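Local coordinates for protein soluble epoxide hydrolase (Bacillus megaterium, PDB 4INZ) that belongs to the alpha/beta hydrolase fold family, with a mixed beta-sheet flanked by helices and topped by an all-helical cap, at residues A[162-165]-A[169-172]; A[173-178]-A[211-216]; A[181-186]-A[206-211]. The protein carries 1 engineered substitution. All coordinates share one frame; numbering follows the deposited sequence. Where two conformers were deposited one is given.

Contact 1: residues A[162-165]-A[169-172]; sequences AKWF and EVQD. Engineered in segment 162-165: Ala162 (natural residue Met).
Val170 meets Trp164 and Phe165 with its two methyl groups, one for each ring. The contact spans a short turn between helix 160-164 and helix 169-193, in the helical region that follows sheet strand 131-137. CG2 of Val170 sits over one face of the Trp164 indole. It lies 3.6 Å from the centroid of the six-membered ring of Trp164, 15° off the ring normal, which makes a CH-pi contact. The indole reaches this methyl because CG of Trp164 stands anti to the backbone N (chi1 -176°). The same CG2 of Val170 also comes to 3.1 Å from the backbone O of Trp164, so this methyl is closely packed. The other methyl, CG1 of Val170, touches CD1 of Phe165 at 3.8 Å. The valine comes in roughly perpendicular to the Phe165 side chain.

Glu169 comes to the edge of the indole, not its face. Its CD is 3.7 Å from NE1 of Trp164, and the carboxylate plane is turned 70° from the ring. Tyr173 adds an edge-to-face contact to Trp164. Leu217 of helix 213-220 packs on both Phe165 and Val170. No hydrogen bond joins the two segments. Apolar packing and the CH-pi contact therefore dominate, and the carboxylate lies beside the pyrrole N-H edge, where any attraction would be mainly electrostatic.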
loop_
_atom_site.group_PDB
_atom_site.type_symbol
_atom_site.label_atom_id
_atom_site.label_comp_id
_atom_site.label_asym_id
_atom_site.label_seq_id
_atom_site.Cartn_x
_atom_site.Cartn_y
_atom_site.Cartn_z
ATOM N N ALA A 162 -7.473 10.285 9.360
ATOM C CA ALA A 162 -6.035 10.375 9.617
ATOM C C ALA A 162 -5.746 11.290 10.807
ATOM O O ALA A 162 -4.828 11.038 11.591
ATOM C CB ALA A 162 -5.298 10.852 8.382
ATOM N N LYS A 163 -6.536 12.350 10.940
ATOM C CA LYS A 163 -6.433 13.219 12.101
ATOM C C LYS A 163 -6.914 12.466 13.340
ATOM O O LYS A 163 -6.279 12.507 14.392
ATOM C CB LYS A 163 -7.244 14.500 11.882
ATOM C CG LYS A 163 -7.244 15.468 13.056
ATOM C CD LYS A 163 -5.841 15.879 13.466
ATOM C CE LYS A 163 -5.879 17.105 14.378
ATOM N NZ LYS A 163 -6.296 18.330 13.637
ATOM N N TRP A 164 -8.027 11.753 13.203
ATOM C CA TRP A 164 -8.558 10.973 14.312
ATOM C C TRP A 164 -7.555 9.913 14.768
ATOM O O TRP A 164 -7.432 9.642 15.963
ATOM C CB TRP A 164 -9.892 10.332 13.927
ATOM C CG TRP A 164 -10.556 9.600 15.046
ATOM C CD1 TRP A 164 -10.866 10.095 16.279
ATOM C CD2 TRP A 164 -11.014 8.242 15.031
ATOM N NE1 TRP A 164 -11.480 9.129 17.035
ATOM C CE2 TRP A 164 -11.581 7.981 16.293
ATOM C CE3 TRP A 164 -10.991 7.220 14.076
ATOM C CZ2 TRP A 164 -12.121 6.741 16.625
ATOM C CZ3 TRP A 164 -11.533 5.987 14.409
ATOM C CH2 TRP A 164 -12.091 5.761 15.672
ATOM N N PHE A 165 -6.830 9.324 13.819
ATOM C CA PHE A 165 -5.839 8.296 14.157
ATOM C C PHE A 165 -4.723 8.826 15.054
ATOM O O PHE A 165 -3.929 8.054 15.583
ATOM C CB PHE A 165 -5.224 7.671 12.902
ATOM C CG PHE A 165 -6.086 6.626 12.251
ATOM C CD1 PHE A 165 -7.416 6.469 12.614
ATOM C CD2 PHE A 165 -5.559 5.795 11.271
ATOM C CE1 PHE A 165 -8.210 5.506 12.005
ATOM C CE2 PHE A 165 -6.347 4.827 10.657
ATOM C CZ PHE A 165 -7.672 4.681 11.027
ATOM N N GLU A 169 -7.478 7.147 21.723
ATOM C CA GLU A 169 -8.619 6.243 21.812
ATOM C C GLU A 169 -8.687 5.258 20.643
ATOM O O GLU A 169 -9.358 4.233 20.739
ATOM C CB GLU A 169 -9.934 7.027 21.900
ATOM C CG GLU A 169 -10.325 7.708 20.600
ATOM C CD GLU A 169 -11.743 8.241 20.620
ATOM O OE1 GLU A 169 -11.916 9.470 20.725
ATOM O OE2 GLU A 169 -12.687 7.433 20.518
ATOM N N VAL A 170 -7.994 5.559 19.546
ATOM C CA VAL A 170 -8.163 4.776 18.323
ATOM C C VAL A 170 -7.643 3.345 18.449
ATOM O O VAL A 170 -8.238 2.417 17.899
ATOM C CB VAL A 170 -7.543 5.468 17.084
ATOM C CG1 VAL A 170 -7.656 4.571 15.856
ATOM C CG2 VAL A 170 -8.237 6.793 16.822
ATOM N N GLN A 171 -6.540 3.153 19.166
ATOM C CA GLN A 171 -6.028 1.797 19.330
ATOM C C GLN A 171 -7.086 0.892 19.960
ATOM O O GLN A 171 -7.360 -0.194 19.456
ATOM C CB GLN A 171 -4.731 1.749 20.142
ATOM C CG GLN A 171 -4.181 0.335 20.246
ATOM C CD GLN A 171 -2.825 0.256 20.914
ATOM O OE1 GLN A 171 -2.230 1.274 21.271
ATOM N NE2 GLN A 171 -2.322 -0.964 21.078
ATOM N N ASP A 172 -7.674 1.340 21.063
ATOM C CA ASP A 172 -8.729 0.569 21.713
ATOM C C ASP A 172 -9.910 0.352 20.761
ATOM O O ASP A 172 -10.497 -0.731 20.720
ATOM C CB ASP A 172 -9.191 1.252 23.006
ATOM C CG ASP A 172 -10.439 0.615 23.594
ATOM O OD1 ASP A 172 -10.320 -0.461 24.221
ATOM O OD2 ASP A 172 -11.541 1.192 23.436
#

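Contact 2: residues A[173-178]-A[211-216]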
loop_
_atom_site.group_PDB
_atom_site.type_symbol
_atom_site.label_atom_id
_atom_site.label_comp_id
_atom_site.label_asym_id
_atom_site.label_seq_id
_atom_site.Cartn_x
_atom_site.Cartn_y
_atom_site.Cartn_z
ATOM N N TYR A 173 -10.253 1.378 19.988
ATOM C CA TYR A 173 -11.341 1.240 19.033
ATOM C C TYR A 173 -11.043 0.102 18.059
ATOM O O TYR A 173 -11.923 -0.681 17.711
ATOM C CB TYR A 173 -11.565 2.533 18.247
ATOM C CG TYR A 173 -12.530 2.349 17.107
ATOM C CD1 TYR A 173 -12.076 2.010 15.838
ATOM C CD2 TYR A 173 -13.897 2.506 17.293
ATOM C CE1 TYR A 173 -12.950 1.831 14.791
ATOM C CE2 TYR A 173 -14.781 2.330 16.248
ATOM C CZ TYR A 173 -14.304 1.993 14.999
ATOM O OH TYR A 173 -15.182 1.813 13.948
ATOM N N MET A 174 -9.794 0.011 17.621
ATOM C CA MET A 174 -9.426 -0.994 16.629
ATOM C C MET A 174 -9.307 -2.391 17.235
ATOM O O MET A 174 -9.707 -3.376 16.608
ATOM C CB MET A 174 -8.121 -0.619 15.920
ATOM C CG MET A 174 -8.221 0.632 15.051
ATOM S SD MET A 174 -9.415 0.464 13.704
ATOM C CE MET A 174 -9.388 2.135 13.069
ATOM N N GLU A 175 -8.767 -2.472 18.452
ATOM C CA GLU A 175 -8.463 -3.757 19.088
ATOM C C GLU A 175 -9.592 -4.386 19.902
ATOM O O GLU A 175 -9.691 -5.616 19.986
ATOM C CB GLU A 175 -7.261 -3.612 20.025
ATOM C CG GLU A 175 -5.948 -3.283 19.372
ATOM C CD GLU A 175 -4.845 -3.130 20.400
ATOM O OE1 GLU A 175 -3.666 -3.281 20.036
ATOM O OE2 GLU A 175 -5.162 -2.861 21.580
ATOM N N ARG A 176 -10.416 -3.553 20.531
ATOM C CA ARG A 176 -11.387 -4.043 21.514
ATOM C C ARG A 176 -12.336 -5.086 20.921
ATOM O O ARG A 176 -12.644 -5.055 19.726
ATOM C CB ARG A 176 -12.196 -2.880 22.104
ATOM C CG ARG A 176 -13.150 -2.236 21.106
ATOM C CD ARG A 176 -13.831 -0.970 21.648
ATOM N NE ARG A 176 -14.682 -0.356 20.623
ATOM C CZ ARG A 176 -15.380 0.769 20.779
ATOM N NH1 ARG A 176 -15.348 1.432 21.930
ATOM N NH2 ARG A 176 -16.116 1.226 19.776
ATOM N N ASP A 177 -12.780 -6.016 21.761
ATOM C CA ASP A 177 -13.762 -7.018 21.366
ATOM C C ASP A 177 -13.384 -7.733 20.076
ATOM O O ASP A 177 -14.081 -7.651 19.060
ATOM C CB ASP A 177 -15.142 -6.384 21.261
ATOM C CG ASP A 177 -15.565 -5.727 22.555
ATOM O OD1 ASP A 177 -15.919 -6.463 23.499
ATOM O OD2 ASP A 177 -15.524 -4.482 22.632
ATOM N N ASN A 178 -12.264 -8.445 20.127
ATOM C CA ASN A 178 -11.835 -9.238 18.989
ATOM C C ASN A 178 -11.610 -8.365 17.749
ATOM O O ASN A 178 -12.052 -8.697 16.655
ATOM C CB ASN A 178 -12.872 -10.337 18.725
ATOM C CG ASN A 178 -12.409 -11.352 17.703
ATOM O OD1 ASN A 178 -13.197 -11.821 16.875
ATOM N ND2 ASN A 178 -11.125 -11.701 17.752
ATOM N N GLY A 211 0.121 -9.112 14.636
ATOM C CA GLY A 211 0.654 -7.789 14.364
ATOM C C GLY A 211 0.458 -6.858 15.540
ATOM O O GLY A 211 0.045 -7.287 16.611
ATOM N N SER A 212 0.748 -5.576 15.328
ATOM C CA SER A 212 0.594 -4.563 16.364
ATOM C C SER A 212 -0.213 -3.380 15.849
ATOM O O SER A 212 0.224 -2.662 14.943
ATOM C CB SER A 212 1.955 -4.066 16.838
ATOM O OG SER A 212 1.802 -2.903 17.638
ATOM N N VAL A 213 -1.386 -3.171 16.429
ATOM C CA VAL A 213 -2.199 -2.028 16.046
ATOM C C VAL A 213 -1.462 -0.727 16.358
ATOM O O VAL A 213 -1.548 0.241 15.602
ATOM C CB VAL A 213 -3.583 -2.059 16.719
ATOM C CG1 VAL A 213 -4.324 -0.744 16.476
ATOM C CG2 VAL A 213 -4.387 -3.234 16.184
ATOM N N LEU A 214 -0.713 -0.710 17.457
ATOM C CA LEU A 214 0.087 0.467 17.789
ATOM C C LEU A 214 1.050 0.792 16.647
ATOM O O LEU A 214 1.128 1.934 16.188
ATOM C CB LEU A 214 0.851 0.263 19.101
ATOM C CG LEU A 214 1.793 1.398 19.506
ATOM C CD1 LEU A 214 1.052 2.727 19.578
ATOM C CD2 LEU A 214 2.471 1.093 20.834
ATOM N N SER A 215 1.771 -0.221 16.180
ATOM C CA SER A 215 2.686 -0.062 15.058
ATOM C C SER A 215 1.961 0.450 13.818
ATOM O O SER A 215 2.441 1.356 13.138
ATOM C CB SER A 215 3.348 -1.393 14.722
ATOM O OG SER A 215 4.182 -1.830 15.779
ATOM N N MET A 216 0.813 -0.149 13.513
ATOM C CA MET A 216 0.068 0.242 12.330
ATOM C C MET A 216 -0.312 1.729 12.399
ATOM O O MET A 216 -0.120 2.467 11.428
ATOM C CB MET A 216 -1.146 -0.682 12.147
ATOM C CG MET A 216 -0.739 -2.159 12.028
ATOM S SD MET A 216 -1.983 -3.409 12.441
ATOM C CE MET A 216 -3.099 -3.250 11.050
HETATM O O HOH W 1 -2.255 -4.769 18.699
HETATM O O HOH W 2 -0.213 -3.006 19.567
#
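Val213 packs against Met174 and Glu175 where two helices of the cap of this alpha/beta hydrolase meet. Residues 173-178 belong to helix 169-193, and residues 213-216 form the first turn of helix 213-220.

The apolar part is small. CB of Met174 touches CG1 of Val213 at 3.8 Å. The CG methylene of Glu175 lies 3.5 Å from CG2 of Val213. These two side chains lie alongside and point opposite ways. Beyond CG the glutamate chain is extended (chi2 179°), which carries its carboxylate along the valine. Leu182 closes in on both Met174 and Val213.

The polar part involves water. OE1 of Glu175 is hydrogen-bonded to NE2 of Gln171, one turn earlier. One water accepts from N of Val213 at 2.9 Å. Its bond to OE1 of Glu175 is implausibly short and so doubtful. A second water accepts from N of Leu214, is bonded to OG of Ser212 and has a weak bond to OE1 of Glu175. The carboxylate lies near the N-terminal end of helix 213-220, which may favour its negative charge.

The helix start is also capped. Ser212 is the N-cap, and its OG accepts from N of Ser215 at 3.1 Å, with an N-H...O angle of 171°.

Contact 3: residues A[181-186]-A[206-211]; sequences GLRKLV and NSWENG
The indole of Trp208 is covered on one face by Leu182, in a helix-helix contact within the cap of the alpha/beta hydrolase fold. Helix 169-193 supplies Leu182, and the last turns of helix 198-210 supply Trp208. The two short segments run roughly antiparallel, at 144°. Their axes come no closer than 11.9 Å, and the tryptophan spans this gap.

Packing on the ring face comes first. CB of Leu182 stands 3.5 Å from the centroid of the six-membered ring of Trp208, only 7° off the normal, a CH-pi contact. CD1 of Leu182 is 3.7 Å from CG of Trp208. With CG turned anti to the carbonyl carbon (chi1 -64°), the leucine chain is laid along the indole, CB over the six-membered ring and CD1 over the five-membered part.

Looser contacts lie round the far end of the ring. CB of Val186 is at the edge, near the ring plane, 4.4 Å from CH2 of Trp208. The aliphatic CG of Arg183 is 4.3 Å from CZ3 of Trp208.

Polar groups find partners outside the pair. NE1 of Trp208 donates to the backbone O of Pro48, which ties the ring to a loop. The guanidinium of Arg183 bonds to the carbonyls of Asp177 and Asn178, at the kink of its own helix. Leu182 O accepts from N of Val186 at 3.0 Å, while CH2 of Trp208 lies 3.5 Å from this same oxygen.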
loop_
_atom_site.group_PDB
_atom_site.type_symbol
_atom_site.label_atom_id
_atom_site.label_comp_id
_atom_site.label_asym_id
_atom_site.label_seq_id
_atom_site.Cartn_x
_atom_site.Cartn_y
_atom_site.Cartn_z
ATOM N N GLY A 181 -13.127 -2.893 15.614
ATOM C CA GLY A 181 -12.946 -1.752 14.732
ATOM C C GLY A 181 -12.402 -2.164 13.376
ATOM O O GLY A 181 -12.825 -1.651 12.334
ATOM N N LEU A 182 -11.455 -3.096 13.386
ATOM C CA LEU A 182 -10.853 -3.584 12.147
ATOM C C LEU A 182 -11.811 -4.505 11.394
ATOM O O LEU A 182 -11.859 -4.499 10.164
ATOM C CB LEU A 182 -9.535 -4.305 12.440
ATOM C CG LEU A 182 -8.428 -3.437 13.043
ATOM C CD1 LEU A 182 -7.266 -4.292 13.544
ATOM C CD2 LEU A 182 -7.941 -2.394 12.034
ATOM N N ARG A 183 -12.573 -5.300 12.139
ATOM C CA ARG A 183 -13.575 -6.174 11.531
ATOM C C ARG A 183 -14.608 -5.370 10.756
ATOM O O ARG A 183 -15.001 -5.737 9.644
ATOM C CB ARG A 183 -14.280 -7.022 12.593
ATOM C CG ARG A 183 -13.459 -8.198 13.087
ATOM C CD ARG A 183 -14.311 -9.175 13.882
ATOM N NE ARG A 183 -14.556 -8.728 15.252
ATOM C CZ ARG A 183 -15.740 -8.339 15.714
ATOM N NH1 ARG A 183 -15.866 -7.956 16.978
ATOM N NH2 ARG A 183 -16.801 -8.341 14.915
ATOM N N LYS A 184 -15.058 -4.273 11.351
ATOM C CA LYS A 184 -16.088 -3.468 10.718
ATOM C C LYS A 184 -15.520 -2.779 9.489
ATOM O O LYS A 184 -16.215 -2.586 8.496
ATOM C CB LYS A 184 -16.658 -2.459 11.714
ATOM C CG LYS A 184 -17.357 -3.132 12.896
ATOM C CD LYS A 184 -18.029 -2.133 13.831
ATOM C CE LYS A 184 -18.807 -2.848 14.936
ATOM N NZ LYS A 184 -17.946 -3.733 15.771
ATOM N N LEU A 185 -14.239 -2.445 9.549
ATOM C CA LEU A 185 -13.585 -1.733 8.462
ATOM C C LEU A 185 -13.376 -2.621 7.237
ATOM O O LEU A 185 -13.691 -2.221 6.117
ATOM C CB LEU A 185 -12.256 -1.149 8.946
ATOM C CG LEU A 185 -11.477 -0.237 8.005
ATOM C CD1 LEU A 185 -12.358 0.898 7.504
ATOM C CD2 LEU A 185 -10.241 0.306 8.719
ATOM N N VAL A 186 -12.874 -3.833 7.455
ATOM C CA VAL A 186 -12.456 -4.705 6.357
ATOM C C VAL A 186 -13.238 -6.014 6.234
ATOM O O VAL A 186 -13.564 -6.448 5.128
ATOM C CB VAL A 186 -10.953 -5.046 6.481
ATOM C CG1 VAL A 186 -10.593 -6.256 5.621
ATOM C CG2 VAL A 186 -10.114 -3.840 6.104
ATOM N N ASN A 206 -5.880 -13.691 12.322
ATOM C CA ASN A 206 -4.531 -14.068 12.725
ATOM C C ASN A 206 -3.540 -12.918 12.557
ATOM O O ASN A 206 -2.671 -12.702 13.414
ATOM C CB ASN A 206 -4.030 -15.266 11.916
ATOM C CG ASN A 206 -4.676 -16.565 12.325
ATOM O OD1 ASN A 206 -5.286 -16.671 13.396
ATOM N ND2 ASN A 206 -4.534 -17.580 11.473
ATOM N N SER A 207 -3.653 -12.194 11.445
ATOM C CA SER A 207 -2.713 -11.118 11.162
ATOM C C SER A 207 -2.795 -10.028 12.223
ATOM O O SER A 207 -1.781 -9.452 12.606
ATOM C CB SER A 207 -2.925 -10.521 9.763
ATOM O OG SER A 207 -3.978 -9.566 9.745
ATOM N N TRP A 208 -4.005 -9.757 12.704
ATOM C CA TRP A 208 -4.199 -8.720 13.715
ATOM C C TRP A 208 -3.734 -9.181 15.100
ATOM O O TRP A 208 -3.184 -8.390 15.879
ATOM C CB TRP A 208 -5.655 -8.255 13.723
ATOM C CG TRP A 208 -6.011 -7.567 12.429
ATOM C CD1 TRP A 208 -5.160 -6.878 11.608
ATOM C CD2 TRP A 208 -7.291 -7.536 11.796
ATOM N NE1 TRP A 208 -5.841 -6.402 10.509
ATOM C CE2 TRP A 208 -7.150 -6.799 10.600
ATOM C CE3 TRP A 208 -8.550 -8.051 12.130
ATOM C CZ2 TRP A 208 -8.221 -6.566 9.736
ATOM C CZ3 TRP A 208 -9.616 -7.817 11.266
ATOM C CH2 TRP A 208 -9.439 -7.082 10.083
ATOM N N GLU A 209 -3.944 -10.460 15.393
ATOM C CA GLU A 209 -3.467 -11.052 16.643
ATOM C C GLU A 209 -1.948 -11.038 16.684
ATOM O O GLU A 209 -1.349 -10.803 17.733
ATOM C CB GLU A 209 -3.952 -12.498 16.770
ATOM C CG GLU A 209 -5.460 -12.641 16.865
ATOM C CD GLU A 209 -5.977 -12.761 18.292
ATOM O OE1 GLU A 209 -5.178 -12.722 19.255
ATOM O OE2 GLU A 209 -7.206 -12.901 18.444
ATOM N N ASN A 210 -1.326 -11.312 15.540
ATOM C CA ASN A 210 0.134 -11.394 15.450
ATOM C C ASN A 210 0.812 -10.033 15.294
ATOM O O ASN A 210 1.936 -9.823 15.764
ATOM C CB ASN A 210 0.536 -12.316 14.288
ATOM C CG ASN A 210 0.204 -13.773 14.564
ATOM O OD1 ASN A 210 0.304 -14.227 15.702
ATOM N ND2 ASN A 210 -0.187 -14.513 13.523
ATOM N N GLY A 211 0.121 -9.112 14.636
ATOM C CA GLY A 211 0.654 -7.789 14.364
ATOM C C GLY A 211 0.458 -6.858 15.540
ATOM O O GLY A 211 0.045 -7.287 16.611
#

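In the fold
All three contacts use helix 169-193, and successive parts of it meet helix 160-164, helix 213-220 and helix 198-210. Contact 2 is buried. Contacts 1 and 3 mix buried residues with more exposed ones. Both of these centre on a tryptophan face, whereas no ring takes part across contact 2, which adds waters at a helix start. Contacts 2 and 3 share Gly211, in the short link between helix 198-210 and helix 213-220, and their centres are about 7 Å apart. Tyr173 links the set: its CG touches CH2 of Trp164 at 3.7 Å, and its CE1 touches CA of Gly181 at 3.6 Å. Contacts 1 and 3 do not touch.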